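Long-range contacts in peptidoglycan D,D-transpeptidase PbpA (Mycobacterium tuberculosis, PDB 3UPN), which probably cross-links the peptidoglycan of the cell wall as a penicillin-binding D,D-transpeptidase needed for regulation of cell length: residues 188-193 and 409-414; 128-133 and 431-436. All coordinates share one frame; numbering follows the deposited sequence.

Contact 1: 188-193 and 409-414; sequences TYPPGS and PPHAWY. With IM2 ((5R)-5-[(1S,2R)-1-formyl-2-hydroxypropyl]-3-[(2-{[(E)-iminomethyl]amino}ethyl)sulfanyl]-4,5-dihydro-1H-pyrrole-2-carbox ylic acid), chain C.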
ATOM      1  N   THR A 188      -9.801  -2.235  -2.569  1.00 40.04           N
ATOM      2  CA  THR A 188      -9.975  -0.785  -2.497  1.00 39.90           C
ATOM      3  C   THR A 188     -10.860  -0.406  -1.315  1.00 40.51           C
ATOM      4  O   THR A 188     -11.819  -1.113  -0.990  1.00 41.07           O
ATOM      5  CB  THR A 188     -10.600  -0.222  -3.770  1.00 40.46           C
ATOM      6  OG1 THR A 188     -11.882  -0.824  -3.975  1.00 40.86           O
ATOM      7  CG2 THR A 188      -9.698  -0.476  -4.981  1.00 39.74           C
ATOM      8  N   TYR A 189     -10.510   0.702  -0.664  1.00 40.19           N
ATOM      9  CA  TYR A 189     -11.236   1.216   0.508  1.00 40.45           C
ATOM     10  C   TYR A 189     -11.469   2.720   0.329  1.00 39.99           C
ATOM     11  O   TYR A 189     -10.636   3.398  -0.269  1.00 39.51           O
ATOM     12  CB  TYR A 189     -10.425   0.982   1.789  1.00 39.95           C
ATOM     13  CG  TYR A 189     -10.007  -0.459   1.987  1.00 40.75           C
ATOM     14  CD1 TYR A 189     -10.801  -1.338   2.734  1.00 40.58           C
ATOM     15  CD2 TYR A 189      -8.829  -0.956   1.404  1.00 39.84           C
ATOM     16  CE1 TYR A 189     -10.428  -2.667   2.909  1.00 41.38           C
ATOM     17  CE2 TYR A 189      -8.446  -2.290   1.568  1.00 39.66           C
ATOM     18  CZ  TYR A 189      -9.257  -3.137   2.325  1.00 40.83           C
ATOM     19  OH  TYR A 189      -8.898  -4.445   2.501  1.00 41.22           O
ATOM     20  N   PRO A 190     -12.608   3.238   0.835  1.00 40.56           N
ATOM     21  CA  PRO A 190     -12.769   4.685   0.944  1.00 40.40           C
ATOM     22  C   PRO A 190     -11.606   5.277   1.750  1.00 39.72           C
ATOM     23  O   PRO A 190     -11.269   4.745   2.814  1.00 39.58           O
ATOM     24  CB  PRO A 190     -14.117   4.853   1.655  1.00 40.81           C
ATOM     25  CG  PRO A 190     -14.490   3.494   2.154  1.00 42.39           C
ATOM     26  CD  PRO A 190     -13.798   2.500   1.305  1.00 41.53           C
ATOM     27  N   PRO A 191     -10.925   6.304   1.195  1.00 39.32           N
ATOM     28  CA  PRO A 191      -9.802   6.973   1.847  1.00 38.99           C
ATOM     29  C   PRO A 191     -10.169   7.933   2.986  1.00 39.41           C
ATOM     30  O   PRO A 191      -9.294   8.286   3.777  1.00 39.32           O
ATOM     31  CB  PRO A 191      -9.142   7.741   0.685  1.00 38.80           C
ATOM     32  CG  PRO A 191     -10.263   8.054  -0.212  1.00 38.80           C
ATOM     33  CD  PRO A 191     -11.133   6.823  -0.170  1.00 39.50           C
ATOM     34  N   GLY A 192     -11.430   8.355   3.062  1.00 40.39           N
ATOM     35  CA  GLY A 192     -11.882   9.320   4.082  1.00 41.41           C
ATOM     36  C   GLY A 192     -10.998  10.564   4.178  1.00 41.82           C
ATOM     37  O   GLY A 192     -10.588  11.127   3.149  1.00 40.74           O
ATOM     38  N   SER A 193     -10.678  10.965   5.411  1.00 42.11           N
ATOM     39  CA  SER A 193      -9.882  12.175   5.680  1.00 42.92           C
ATOM     40  C   SER A 193      -8.562  12.285   4.889  1.00 40.72           C
ATOM     41  O   SER A 193      -8.109  13.395   4.591  1.00 40.24           O
ATOM     42  CB  SER A 193      -9.636  12.345   7.200  1.00 44.63           C
ATOM     43  OG  SER A 193     -10.741  12.967   7.880  1.00 51.08           O
ATOM     44  N   PRO A 409     -18.252   0.074  12.133  1.00 58.21           N
ATOM     45  CA  PRO A 409     -17.074   0.860  12.527  1.00 56.43           C
ATOM     46  C   PRO A 409     -16.229   1.346  11.334  1.00 53.29           C
ATOM     47  O   PRO A 409     -15.863   0.552  10.465  1.00 53.14           O
ATOM     48  CB  PRO A 409     -16.271  -0.121  13.398  1.00 56.26           C
ATOM     49  CG  PRO A 409     -17.285  -1.117  13.867  1.00 58.88           C
ATOM     50  CD  PRO A 409     -18.179  -1.294  12.669  1.00 59.25           C
ATOM     51  N   PRO A 410     -15.929   2.649  11.289  1.00 51.32           N
ATOM     52  CA  PRO A 410     -15.096   3.186  10.202  1.00 48.42           C
ATOM     53  C   PRO A 410     -13.676   2.607  10.143  1.00 45.91           C
ATOM     54  O   PRO A 410     -13.131   2.193  11.169  1.00 45.79           O
ATOM     55  CB  PRO A 410     -15.027   4.682  10.522  1.00 48.23           C
ATOM     56  CG  PRO A 410     -16.205   4.951  11.402  1.00 50.38           C
ATOM     57  CD  PRO A 410     -16.365   3.711  12.218  1.00 51.74           C
ATOM     58  N   HIS A 411     -13.088   2.612   8.946  1.00 43.35           N
ATOM     59  CA  HIS A 411     -11.675   2.258   8.755  1.00 40.87           C
ATOM     60  C   HIS A 411     -10.767   3.318   9.351  1.00 39.54           C
ATOM     61  O   HIS A 411     -11.171   4.472   9.484  1.00 39.58           O
ATOM     62  CB  HIS A 411     -11.343   2.056   7.265  1.00 39.40           C
ATOM     63  CG  HIS A 411     -12.166   0.993   6.600  1.00 39.53           C
ATOM     64  ND1 HIS A 411     -12.386  -0.248   7.167  1.00 37.67           N
ATOM     65  CD2 HIS A 411     -12.822   0.986   5.414  1.00 39.11           C
ATOM     66  CE1 HIS A 411     -13.147  -0.970   6.362  1.00 39.02           C
ATOM     67  NE2 HIS A 411     -13.421  -0.246   5.290  1.00 40.43           N
ATOM     68  N   ALA A 412      -9.551   2.920   9.719  1.00 38.21           N
ATOM     69  CA  ALA A 412      -8.548   3.861  10.216  1.00 37.63           C
ATOM     70  C   ALA A 412      -7.382   3.953   9.235  1.00 36.23           C
ATOM     71  O   ALA A 412      -6.753   2.938   8.931  1.00 36.13           O
ATOM     72  CB  ALA A 412      -8.043   3.422  11.580  1.00 38.02           C
ATOM     73  N   TRP A 413      -7.086   5.158   8.762  1.00 34.40           N
ATOM     74  CA  TRP A 413      -5.974   5.376   7.818  1.00 33.09           C
ATOM     75  C   TRP A 413      -4.873   6.243   8.418  1.00 32.78           C
ATOM     76  O   TRP A 413      -5.141   7.095   9.252  1.00 33.14           O
ATOM     77  CB  TRP A 413      -6.450   6.127   6.581  1.00 32.00           C
ATOM     78  CG  TRP A 413      -7.231   5.395   5.535  1.00 30.56           C
ATOM     79  CD1 TRP A 413      -8.574   5.427   5.362  1.00 31.16           C
ATOM     80  CD2 TRP A 413      -6.701   4.615   4.440  1.00 30.96           C
ATOM     81  NE1 TRP A 413      -8.931   4.693   4.245  1.00 32.22           N
ATOM     82  CE2 TRP A 413      -7.799   4.186   3.663  1.00 30.54           C
ATOM     83  CE3 TRP A 413      -5.401   4.228   4.053  1.00 29.76           C
ATOM     84  CZ2 TRP A 413      -7.649   3.388   2.509  1.00 30.21           C
ATOM     85  CZ3 TRP A 413      -5.252   3.448   2.912  1.00 30.69           C
ATOM     86  CH2 TRP A 413      -6.378   3.030   2.152  1.00 29.87           C
ATOM     87  N   TYR A 414      -3.643   6.022   7.965  1.00 32.23           N
ATOM     88  CA  TYR A 414      -2.514   6.931   8.207  1.00 31.57           C
ATOM     89  C   TYR A 414      -1.615   6.854   6.973  1.00 31.19           C
ATOM     90  O   TYR A 414      -1.209   5.766   6.558  1.00 29.44           O
ATOM     91  CB  TYR A 414      -1.745   6.486   9.427  1.00 31.84           C
ATOM     92  CG  TYR A 414      -0.564   7.329   9.843  1.00 32.44           C
ATOM     93  CD1 TYR A 414      -0.747   8.595  10.441  1.00 33.23           C
ATOM     94  CD2 TYR A 414       0.732   6.846   9.715  1.00 32.26           C
ATOM     95  CE1 TYR A 414       0.332   9.350  10.870  1.00 32.89           C
ATOM     96  CE2 TYR A 414       1.835   7.607  10.135  1.00 33.76           C
ATOM     97  CZ  TYR A 414       1.621   8.856  10.719  1.00 34.66           C
ATOM     98  OH  TYR A 414       2.702   9.614  11.141  1.00 35.63           O
TER
HETATM   99  C7  IM2 C 800     -11.855  12.231   8.252  1.00 56.87           C
HETATM  100  C2  IM2 C 800     -10.579  12.230  12.332  1.00 67.49           C
HETATM  101  C6  IM2 C 800     -12.482  12.218   9.654  1.00 60.44           C
HETATM  102  C5  IM2 C 800     -11.951  13.242  10.680  1.00 63.48           C
HETATM  103  C3  IM2 C 800      -9.793  12.934  11.521  1.00 67.16           C
HETATM  104  O7  IM2 C 800     -12.362  11.521   7.393  1.00 58.92           O
HETATM  105  C61 IM2 C 800     -14.030  12.183   9.575  1.00 60.96           C
HETATM  106  O62 IM2 C 800     -14.524  12.185   8.226  1.00 60.68           O
HETATM  107  C62 IM2 C 800     -14.739  13.293  10.353  1.00 62.28           C
HETATM  108  N4  IM2 C 800     -10.506  13.402  10.508  1.00 65.38           N
HETATM  109  C31 IM2 C 800      -8.368  13.217  11.651  1.00 68.38           C
HETATM  110  O31 IM2 C 800      -7.985  14.224  12.300  1.00 68.95           O
HETATM  111  O32 IM2 C 800      -7.563  12.434  11.105  1.00 69.46           O
HETATM  112  S21 IM2 C 800     -10.113  11.018  13.401  1.00 69.76           S
HETATM  113  C22 IM2 C 800      -8.954  11.602  14.607  1.00 68.88           C
HETATM  114  C23 IM2 C 800      -7.653  10.800  14.524  1.00 68.93           C
HETATM  115  N24 IM2 C 800      -6.645  11.583  15.236  1.00 68.89           N
HETATM  116  C25 IM2 C 800      -5.461  11.296  15.139  1.00 67.77           C
HETATM  117  N26 IM2 C 800      -4.339  10.804  15.142  1.00 66.49           N
HETATM  118  C1  IM2 C 800     -12.009  12.631  12.093  1.00 65.49           C

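Contact 2: 128-133 and 431-436; sequences PCKGAV and VENGAD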
ATOM      1  N   PRO A 128      -4.568  -8.701  17.149  1.00 44.22           N
ATOM      2  CA  PRO A 128      -4.299  -8.468  15.718  1.00 42.56           C
ATOM      3  C   PRO A 128      -5.291  -7.557  14.964  1.00 42.38           C
ATOM      4  O   PRO A 128      -6.509  -7.708  15.074  1.00 42.75           O
ATOM      5  CB  PRO A 128      -4.291  -9.888  15.112  1.00 42.02           C
ATOM      6  CG  PRO A 128      -4.068 -10.827  16.272  1.00 43.10           C
ATOM      7  CD  PRO A 128      -4.804 -10.133  17.431  1.00 44.41           C
ATOM      8  N   CYS A 129      -4.750  -6.616  14.193  1.00 41.55           N
ATOM      9  CA  CYS A 129      -5.546  -5.852  13.226  1.00 41.23           C
ATOM     10  C   CYS A 129      -5.752  -6.602  11.901  1.00 39.81           C
ATOM     11  O   CYS A 129      -4.875  -7.328  11.450  1.00 38.98           O
ATOM     12  CB  CYS A 129      -4.867  -4.517  12.910  1.00 41.04           C
ATOM     13  SG  CYS A 129      -4.429  -3.517  14.329  1.00 44.73           S
ATOM     14  N   LYS A 130      -6.924  -6.405  11.303  1.00 39.56           N
ATOM     15  CA  LYS A 130      -7.189  -6.670   9.893  1.00 38.65           C
ATOM     16  C   LYS A 130      -6.879  -5.401   9.066  1.00 37.41           C
ATOM     17  O   LYS A 130      -7.339  -4.307   9.405  1.00 37.05           O
ATOM     18  CB  LYS A 130      -8.665  -7.043   9.719  1.00 40.11           C
ATOM     19  CG  LYS A 130      -9.148  -7.243   8.279  1.00 41.44           C
ATOM     20  CD  LYS A 130     -10.244  -8.318   8.205  1.00 47.21           C
ATOM     21  CE  LYS A 130     -11.634  -7.760   8.508  1.00 49.80           C
ATOM     22  NZ  LYS A 130     -12.692  -8.726   8.090  1.00 51.73           N
ATOM     23  N   GLY A 131      -6.101  -5.558   7.992  1.00 35.38           N
ATOM     24  CA  GLY A 131      -5.771  -4.444   7.098  1.00 34.16           C
ATOM     25  C   GLY A 131      -4.463  -4.634   6.351  1.00 32.85           C
ATOM     26  O   GLY A 131      -4.047  -5.770   6.049  1.00 31.66           O
ATOM     27  N   ALA A 132      -3.795  -3.514   6.093  1.00 32.00           N
ATOM     28  CA  ALA A 132      -2.603  -3.484   5.247  1.00 30.91           C
ATOM     29  C   ALA A 132      -1.616  -2.376   5.647  1.00 30.66           C
ATOM     30  O   ALA A 132      -2.026  -1.315   6.117  1.00 30.41           O
ATOM     31  CB  ALA A 132      -3.028  -3.323   3.781  1.00 30.15           C
ATOM     32  N   VAL A 133      -0.322  -2.661   5.494  1.00 30.06           N
ATOM     33  CA  VAL A 133       0.740  -1.660   5.580  1.00 29.81           C
ATOM     34  C   VAL A 133       1.557  -1.708   4.266  1.00 29.84           C
ATOM     35  O   VAL A 133       1.943  -2.788   3.812  1.00 29.02           O
ATOM     36  CB  VAL A 133       1.677  -1.922   6.777  1.00 30.04           C
ATOM     37  CG1 VAL A 133       2.904  -1.026   6.722  1.00 29.54           C
ATOM     38  CG2 VAL A 133       0.943  -1.727   8.105  1.00 30.94           C
ATOM     39  N   VAL A 431      -6.221   0.266   8.834  1.00 33.15           N
ATOM     40  CA  VAL A 431      -6.760  -0.684   9.814  1.00 34.33           C
ATOM     41  C   VAL A 431      -8.251  -0.779   9.563  1.00 36.07           C
ATOM     42  O   VAL A 431      -8.999   0.163   9.864  1.00 36.18           O
ATOM     43  CB  VAL A 431      -6.480  -0.253  11.274  1.00 34.55           C
ATOM     44  CG1 VAL A 431      -6.992  -1.331  12.243  1.00 34.16           C
ATOM     45  CG2 VAL A 431      -4.976  -0.006  11.481  1.00 31.77           C
ATOM     46  N   GLU A 432      -8.678  -1.905   8.984  1.00 37.46           N
ATOM     47  CA  GLU A 432     -10.104  -2.143   8.748  1.00 40.73           C
ATOM     48  C   GLU A 432     -10.904  -2.146  10.057  1.00 43.01           C
ATOM     49  O   GLU A 432     -10.597  -2.914  10.953  1.00 43.70           O
ATOM     50  CB  GLU A 432     -10.323  -3.461   8.010  1.00 40.38           C
ATOM     51  CG  GLU A 432      -9.969  -3.398   6.555  1.00 41.49           C
ATOM     52  CD  GLU A 432     -10.355  -4.653   5.824  1.00 42.90           C
ATOM     53  OE1 GLU A 432     -11.489  -5.142   6.012  1.00 46.86           O
ATOM     54  OE2 GLU A 432      -9.523  -5.154   5.055  1.00 43.47           O
ATOM     55  N   ASN A 433     -11.908  -1.266  10.143  1.00 45.72           N
ATOM     56  CA  ASN A 433     -12.767  -1.074  11.328  1.00 48.52           C
ATOM     57  C   ASN A 433     -12.056  -0.495  12.563  1.00 49.56           C
ATOM     58  O   ASN A 433     -12.569  -0.580  13.691  1.00 50.73           O
ATOM     59  CB  ASN A 433     -13.527  -2.374  11.686  1.00 49.64           C
ATOM     60  CG  ASN A 433     -14.136  -3.057  10.460  1.00 51.82           C
ATOM     61  OD1 ASN A 433     -13.749  -4.176  10.105  1.00 55.76           O
ATOM     62  ND2 ASN A 433     -15.076  -2.384   9.803  1.00 52.82           N
ATOM     63  N   GLY A 434     -10.897   0.126  12.348  1.00 49.70           N
ATOM     64  CA  GLY A 434     -10.029   0.546  13.449  1.00 51.44           C
ATOM     65  C   GLY A 434     -10.239   1.934  14.036  1.00 53.48           C
ATOM     66  O   GLY A 434      -9.440   2.374  14.868  1.00 53.73           O
ATOM     67  N   ALA A 435     -11.288   2.637  13.610  1.00 54.66           N
ATOM     68  CA  ALA A 435     -11.491   4.018  14.058  1.00 56.74           C
ATOM     69  C   ALA A 435     -12.200   4.054  15.405  1.00 59.08           C
ATOM     70  O   ALA A 435     -13.185   3.347  15.609  1.00 59.92           O
ATOM     71  CB  ALA A 435     -12.270   4.814  13.029  1.00 56.00           C
ATOM     72  N   ASP A 436     -11.695   4.877  16.318  1.00 60.96           N
ATOM     73  CA  ASP A 436     -12.320   5.023  17.640  1.00 63.66           C
ATOM     74  C   ASP A 436     -13.319   6.186  17.648  1.00 64.80           C
ATOM     75  O   ASP A 436     -13.744   6.640  16.579  1.00 64.92           O
ATOM     76  CB  ASP A 436     -11.256   5.152  18.740  1.00 64.23           C
ATOM     77  CG  ASP A 436     -10.359   6.365  18.561  1.00 64.15           C
ATOM     78  OD1 ASP A 436     -10.429   7.272  19.418  1.00 65.63           O
ATOM     79  OD2 ASP A 436      -9.586   6.409  17.578  1.00 62.08           O
TER

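Contact 1: 188-193 and 409-414
The rings of Y189 and H411 meet edge-to-face: the tyrosine turns its edge toward the imidazole face, with planes at 88° and centroids 5.5 Å apart. The nearest atoms are CD1 of Y189 and NE2 of H411, 3.8 Å from each other. At the edge of the imidazole, near its plane, lies CG of P190, and H401 stacks on the same ring. The indole of W413 takes P190 O at its edge, in plane. There NE1 of W413 donates a hydrogen bond of 2.7 Å to P190 O, with an N-H...O angle of 157°, so the buried indole nitrogen is satisfied and the ring's rotation is pinned. Through these contacts the loop ahead of helix 196-205 packs on strand 411-418 of the five-stranded antiparallel sheet of the transpeptidase domain. The W413 side chain gets there with CG anti to its carbonyl carbon, chi1 -76°. Beyond this bond, CD1 of W413 sits 3.3 Å from P191 O, while CZ2 packs 3.7 Å from Y189 CB.

S193, at the end of segment 188-193, is probably the nucleophile that forms the acyl-ester; in this model its OG is bonded covalently to C7 of the opened carbapenem IM2. T396 OG1 also hydrogen-bonds IM2, and L430 of the next strand lies against Y189, H411 and W413.

Contact 2: 128-133 and 431-436
The side chains of K130 and E432 cross obliquely where the beginning of strand 131-136 meets the end of strand 425-431. Both strands belong to the antiparallel sheet of the transpeptidase domain, and G131 and V431 form an antiparallel non-hydrogen-bonded pair with CA atoms 4.7 Å apart. A type II beta turn from V431 to G434 then leads the chain away, held by the backbone bond from G434 N to V431 O.

Start at CB of E432, which lies 3.4 Å from the backbone carbonyl O of K130. CG is farther from the same oxygen, at 4.0 Å. CD rests 3.8 Å from CG of K130, the lysine's aliphatic stem lying beside the carboxylate. OE1 approaches CE of K130 at 3.6 Å, yet NZ of K130 is 4.3 Å from this oxygen, which is too far for a salt bridge; the opposite charges probably still attract. The lysine chain, bent at chi2 and chi3, brings CE rather than the ammonium group closest. OE2 has its partners outside the contact, in a salt bridge to R183 NE and a weak hydrogen bond with Y189 OH, which would favour the carboxylate form.

Away from the carboxylate, CG1 of V431 touches CB of C129 at 3.9 Å. That methyl stands anti to the valine's backbone N (chi1 -176°), and it also comes near C129 SG, which is tied by a disulfide to C125. I449 of helix 446-458 packs on both residues.

The backbones are joined by E432 N, which donates to K130 O over 2.8 Å; the N-H...O angle is a bent 137°, and the nitrogen is tilted 19° from the carbonyl plane.

Contacts 1 and 2 sit on one antiparallel sheet, their centres about 9 Å apart. Strand 411-418 carries one side of contact 1, and its neighbour 425-431 runs into contact 2: A412 O and V431 N are 2.7 Å apart, a probable backbone hydrogen bond. The side chains are joined as well. Y189 OH lies 2.7 Å from E432 OE2, a weak hydrogen bond, while H411 ND1 is hydrogen-bonded to N433 N and packs 3.4 Å from E432 CA. Contact 1 reaches the active site through S193, covalently bound to IM2, whereas contact 2 lies farther off, with the V431 side chain about 11 Å from the ligand.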